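Local coordinates for protein P-granule scaffold (Caenorhabditis japonica, PDB 5W4A) that probably acts as a scaffold of germ-line P granules, helping these RNA-protein bodies assemble and taking part in mRNA repression, at residues P55-D58 with D59-I63; K139-A142 with I143-T147. All blocks are in the same frame, centred on the assembly; numbering follows the deposited sequence.

Interaction 1: P55-D58 with D59-I63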
loop_
_atom_site.group_PDB
_atom_site.type_symbol
_atom_site.label_atom_id
_atom_site.label_comp_id
_atom_site.label_asym_id
_atom_site.label_seq_id
_atom_site.Cartn_x
_atom_site.Cartn_y
_atom_site.Cartn_z
ATOM N N PRO C 55 25.621 12.179 9.664
ATOM C CA PRO C 55 26.092 13.038 8.570
ATOM C C PRO C 55 25.493 14.433 8.679
ATOM O O PRO C 55 24.419 14.636 9.248
ATOM C CB PRO C 55 25.597 12.323 7.309
ATOM C CG PRO C 55 24.443 11.485 7.798
ATOM C CD PRO C 55 24.773 11.076 9.179
ATOM N N SER C 56 26.201 15.397 8.099
ATOM C CA SER C 56 25.681 16.748 7.966
ATOM C C SER C 56 24.713 16.836 6.787
ATOM O O SER C 56 24.635 15.938 5.948
ATOM C CB SER C 56 26.821 17.739 7.760
ATOM O OG SER C 56 27.466 17.488 6.520
ATOM N N VAL C 57 23.955 17.937 6.743
ATOM C CA VAL C 57 23.154 18.256 5.562
ATOM C C VAL C 57 24.038 18.240 4.321
ATOM O O VAL C 57 23.696 17.636 3.299
ATOM C CB VAL C 57 22.439 19.612 5.743
ATOM C CG1 VAL C 57 21.887 20.132 4.434
ATOM C CG2 VAL C 57 21.298 19.488 6.708
ATOM N N ASP C 58 25.201 18.887 4.397
ATOM C CA ASP C 58 26.094 18.927 3.242
ATOM C C ASP C 58 26.516 17.522 2.813
ATOM O O ASP C 58 26.524 17.208 1.614
ATOM C CB ASP C 58 27.325 19.786 3.548
ATOM C CG ASP C 58 28.421 19.639 2.488
ATOM O OD1 ASP C 58 28.250 20.176 1.373
ATOM O OD2 ASP C 58 29.446 18.974 2.764
ATOM N N ASP C 59 26.879 16.661 3.779
ATOM C CA ASP C 59 27.258 15.283 3.460
ATOM C C ASP C 59 26.170 14.587 2.652
ATOM O O ASP C 59 26.454 13.851 1.705
ATOM C CB ASP C 59 27.495 14.465 4.734
ATOM C CG ASP C 59 28.720 14.916 5.530
ATOM O OD1 ASP C 59 29.674 15.447 4.925
ATOM O OD2 ASP C 59 28.719 14.691 6.762
ATOM N N ILE C 60 24.923 14.781 3.058
ATOM C CA ILE C 60 23.794 14.155 2.390
ATOM C C ILE C 60 23.593 14.756 1.004
ATOM O O ILE C 60 23.432 14.035 0.011
ATOM C CB ILE C 60 22.548 14.317 3.274
ATOM C CG1 ILE C 60 22.708 13.489 4.547
ATOM C CG2 ILE C 60 21.296 13.919 2.513
ATOM C CD1 ILE C 60 21.598 13.778 5.593
ATOM N N VAL C 61 23.615 16.092 0.911
ATOM C CA VAL C 61 23.403 16.748 -0.378
ATOM C C VAL C 61 24.470 16.311 -1.377
ATOM O O VAL C 61 24.190 16.138 -2.572
ATOM C CB VAL C 61 23.372 18.281 -0.193
ATOM C CG1 VAL C 61 23.276 19.013 -1.551
ATOM C CG2 VAL C 61 22.199 18.682 0.693
ATOM N N GLN C 62 25.712 16.113 -0.906
ATOM C CA GLN C 62 26.802 15.727 -1.796
ATOM C C GLN C 62 26.573 14.360 -2.417
ATOM O O GLN C 62 26.926 14.134 -3.586
ATOM C CB GLN C 62 28.135 15.740 -1.041
ATOM C CG GLN C 62 28.668 17.129 -0.747
ATOM C CD GLN C 62 28.911 17.920 -2.009
ATOM O OE1 GLN C 62 29.470 17.403 -2.980
ATOM N NE2 GLN C 62 28.457 19.169 -2.020
ATOM N N ILE C 63 26.032 13.414 -1.636
ATOM C CA ILE C 63 25.716 12.097 -2.166
ATOM C C ILE C 63 24.526 12.177 -3.118
ATOM O O ILE C 63 24.480 11.475 -4.135
ATOM C CB ILE C 63 25.454 11.116 -1.002
ATOM C CG1 ILE C 63 26.776 10.633 -0.390
ATOM C CG2 ILE C 63 24.600 9.905 -1.444
ATOM C CD1 ILE C 63 27.625 9.716 -1.301
#
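Pro55 lays the CB corner of its ring against the CB methylene of Asp59, 3.8 Å from Pro55 CB to Asp59 CB, just outside the first turn of helix 57-64. That turn opens with a capping box, Ser56 being the N-cap and Asp59 the third residue after it. The two halves of the box are reciprocal. Ser56 OG, placed between its own backbone N and carbonyl carbon (chi1 65°), faces into the turn and accepts from Asp59 N at 2.9 Å. In return Ser56 N donates to Asp59 OD2, also at 2.9 Å; the bond is nearly straight at 169°, but the N-H arrives from above the carboxylate plane. OD2 has a second donor in Ser42 OG, a residue of helix 42-47, so OD2 takes two donors and joins the cap to the preceding helix. A carboxylate at the start of a helix is also likely to be stabilised by the helix dipole, which may ease the nearness of Asp58, whose OD2 lies 4.1 Å from Asp59 OD1.

Past the cap the ordinary helical ladder takes over, Ile60 N bonding to Ser56 O and Val61 N to Val57 O. Val57 and Val61 stand side by side and point the same way, CG1 of the first 4.0 Å from CG2 of the second. Buried Ile60 turns inward with Pro55 to meet Ile178 of helix 169-179. On the solvent side, Gln62 has CG beside its backbone N (chi1 -74°), which brings Gln62 CG to 3.2 Å from Asp58 O.

Interaction 2: K139-A142 with I143-T147; sequences KILA and ILIKT
The flat peptide carbonyl of Lys139 receives the Ile143 N-H, 3.0 Å from Ile143 N to Lys139 O, while Ile143 CG1 also closes on that oxygen, at 3.4 Å. Ala142 O is treated alike: Lys146 N reaches it at 3.0 Å, with Lys146 CG packed close by. Ile143 O is gripped twice, by Thr147 N on one face and by Thr147 OG1 on the other, each at 2.9 Å, so the threonine hydroxyl spends its proton within its own helix.

These are successive i to i+4 bonds of a regular alpha-helix, and the side chains follow the same spacing. Leu141 sends CG away from its backbone N, alongside its carbonyl carbon (chi1 171°), which leans the branch along the helix toward Ile145. Ile145 answers with CG1 opposite its carbonyl carbon (chi1 -74°) and reaches back down the turn, so that Leu141 CD1 and Ile145 CD1 touch methyl to methyl at 3.7 Å while the two chains run obliquely across one another. With an alanine in place of Ile145, Leu141 CD1 would probably lose its mate and be freer to turn, and a gap would be likely to open against Leu123.

Several faces of helix 136-148 are lined by other parts of the fold: Ala142 and Ile145 pack on helix 116-131, Leu144 rests on Asp79 and Ala83 of helix 71-84, Ile140 meets Ile8 and Tyr17 near the two-stranded N-terminal sheet, and Thr147 touches helix 153-160.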
loop_
_atom_site.group_PDB
_atom_site.type_symbol
_atom_site.label_atom_id
_atom_site.label_comp_id
_atom_site.label_asym_id
_atom_site.label_seq_id
_atom_site.Cartn_x
_atom_site.Cartn_y
_atom_site.Cartn_z
ATOM N N LYS C 139 2.843 5.099 -7.907
ATOM C CA LYS C 139 2.828 4.710 -6.508
ATOM C C LYS C 139 3.932 5.415 -5.722
ATOM O O LYS C 139 3.719 5.802 -4.573
ATOM C CB LYS C 139 2.931 3.188 -6.403
ATOM C CG LYS C 139 1.692 2.471 -6.928
ATOM C CD LYS C 139 1.945 0.976 -7.102
ATOM C CE LYS C 139 0.780 0.295 -7.835
ATOM N NZ LYS C 139 -0.529 0.540 -7.196
ATOM N N ILE C 140 5.097 5.630 -6.332
ATOM C CA ILE C 140 6.146 6.399 -5.653
ATOM C C ILE C 140 5.683 7.833 -5.406
ATOM O O ILE C 140 5.885 8.386 -4.319
ATOM C CB ILE C 140 7.451 6.353 -6.459
ATOM C CG1 ILE C 140 8.023 4.933 -6.485
ATOM C CG2 ILE C 140 8.484 7.373 -5.898
ATOM C CD1 ILE C 140 9.062 4.741 -7.552
ATOM N N LEU C 141 5.077 8.458 -6.416
ATOM C CA LEU C 141 4.530 9.806 -6.260
ATOM C C LEU C 141 3.525 9.877 -5.105
ATOM O O LEU C 141 3.576 10.803 -4.281
ATOM C CB LEU C 141 3.872 10.239 -7.575
ATOM C CG LEU C 141 3.068 11.535 -7.536
ATOM C CD1 LEU C 141 3.914 12.719 -7.094
ATOM C CD2 LEU C 141 2.510 11.762 -8.903
ATOM N N ALA C 142 2.617 8.906 -5.032
ATOM C CA ALA C 142 1.626 8.881 -3.957
ATOM C C ALA C 142 2.294 8.809 -2.593
ATOM O O ALA C 142 1.912 9.541 -1.675
ATOM C CB ALA C 142 0.680 7.702 -4.165
ATOM N N ILE C 143 3.293 7.937 -2.437
ATOM C CA ILE C 143 3.978 7.810 -1.151
ATOM C C ILE C 143 4.713 9.104 -0.813
ATOM O O ILE C 143 4.713 9.552 0.344
ATOM C CB ILE C 143 4.917 6.591 -1.159
ATOM C CG1 ILE C 143 4.094 5.320 -1.186
ATOM C CG2 ILE C 143 5.857 6.598 0.083
ATOM C CD1 ILE C 143 4.921 4.103 -1.616
ATOM N N LEU C 144 5.370 9.718 -1.801
ATOM C CA LEU C 144 6.049 10.995 -1.575
ATOM C C LEU C 144 5.079 12.064 -1.071
ATOM O O LEU C 144 5.361 12.752 -0.069
ATOM C CB LEU C 144 6.734 11.449 -2.863
ATOM C CG LEU C 144 7.460 12.775 -2.790
ATOM C CD1 LEU C 144 8.575 12.798 -1.742
ATOM C CD2 LEU C 144 8.009 13.112 -4.183
ATOM N N ILE C 145 3.931 12.200 -1.742
ATOM C CA ILE C 145 2.918 13.175 -1.330
ATOM C C ILE C 145 2.445 12.892 0.098
ATOM O O ILE C 145 2.332 13.811 0.933
ATOM C CB ILE C 145 1.748 13.193 -2.337
ATOM C CG1 ILE C 145 2.172 13.902 -3.618
ATOM C CG2 ILE C 145 0.541 13.941 -1.753
ATOM C CD1 ILE C 145 1.237 13.701 -4.769
ATOM N N LYS C 146 2.163 11.625 0.413
ATOM C CA LYS C 146 1.657 11.297 1.738
ATOM C C LYS C 146 2.704 11.582 2.801
ATOM O O LYS C 146 2.363 12.020 3.906
ATOM C CB LYS C 146 1.207 9.835 1.760
ATOM C CG LYS C 146 -0.034 9.609 0.907
ATOM C CD LYS C 146 -0.383 8.157 0.730
ATOM C CE LYS C 146 -1.604 7.936 -0.230
ATOM N NZ LYS C 146 -2.822 8.645 0.290
ATOM N N THR C 147 3.981 11.372 2.471
ATOM C CA THR C 147 5.077 11.686 3.381
ATOM C C THR C 147 5.195 13.196 3.621
ATOM O O THR C 147 5.281 13.649 4.774
ATOM C CB THR C 147 6.367 11.108 2.788
ATOM O OG1 THR C 147 6.273 9.683 2.769
ATOM C CG2 THR C 147 7.580 11.497 3.651
#

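Overall arrangement
Following the chain from the N terminus, interaction 1 comes first and interaction 2 much later; they lie in series and neither nest nor cross. Each closes nothing longer than a helical turn: residues 55-63 start helix 57-64 after the loop that leaves helix 42-47, whereas residues 139-147 are interior to helix 136-148. Their centres are 23 Å apart, on opposite sides of the chain's centre, and their nearest atoms stay about 13 Å apart. Interaction 1 joins its helix to helices 42-47 and 89-100 and to the later helix 169-179; interaction 2 ties together helices 71-84, 116-131 and 153-160, all within one largely helical domain.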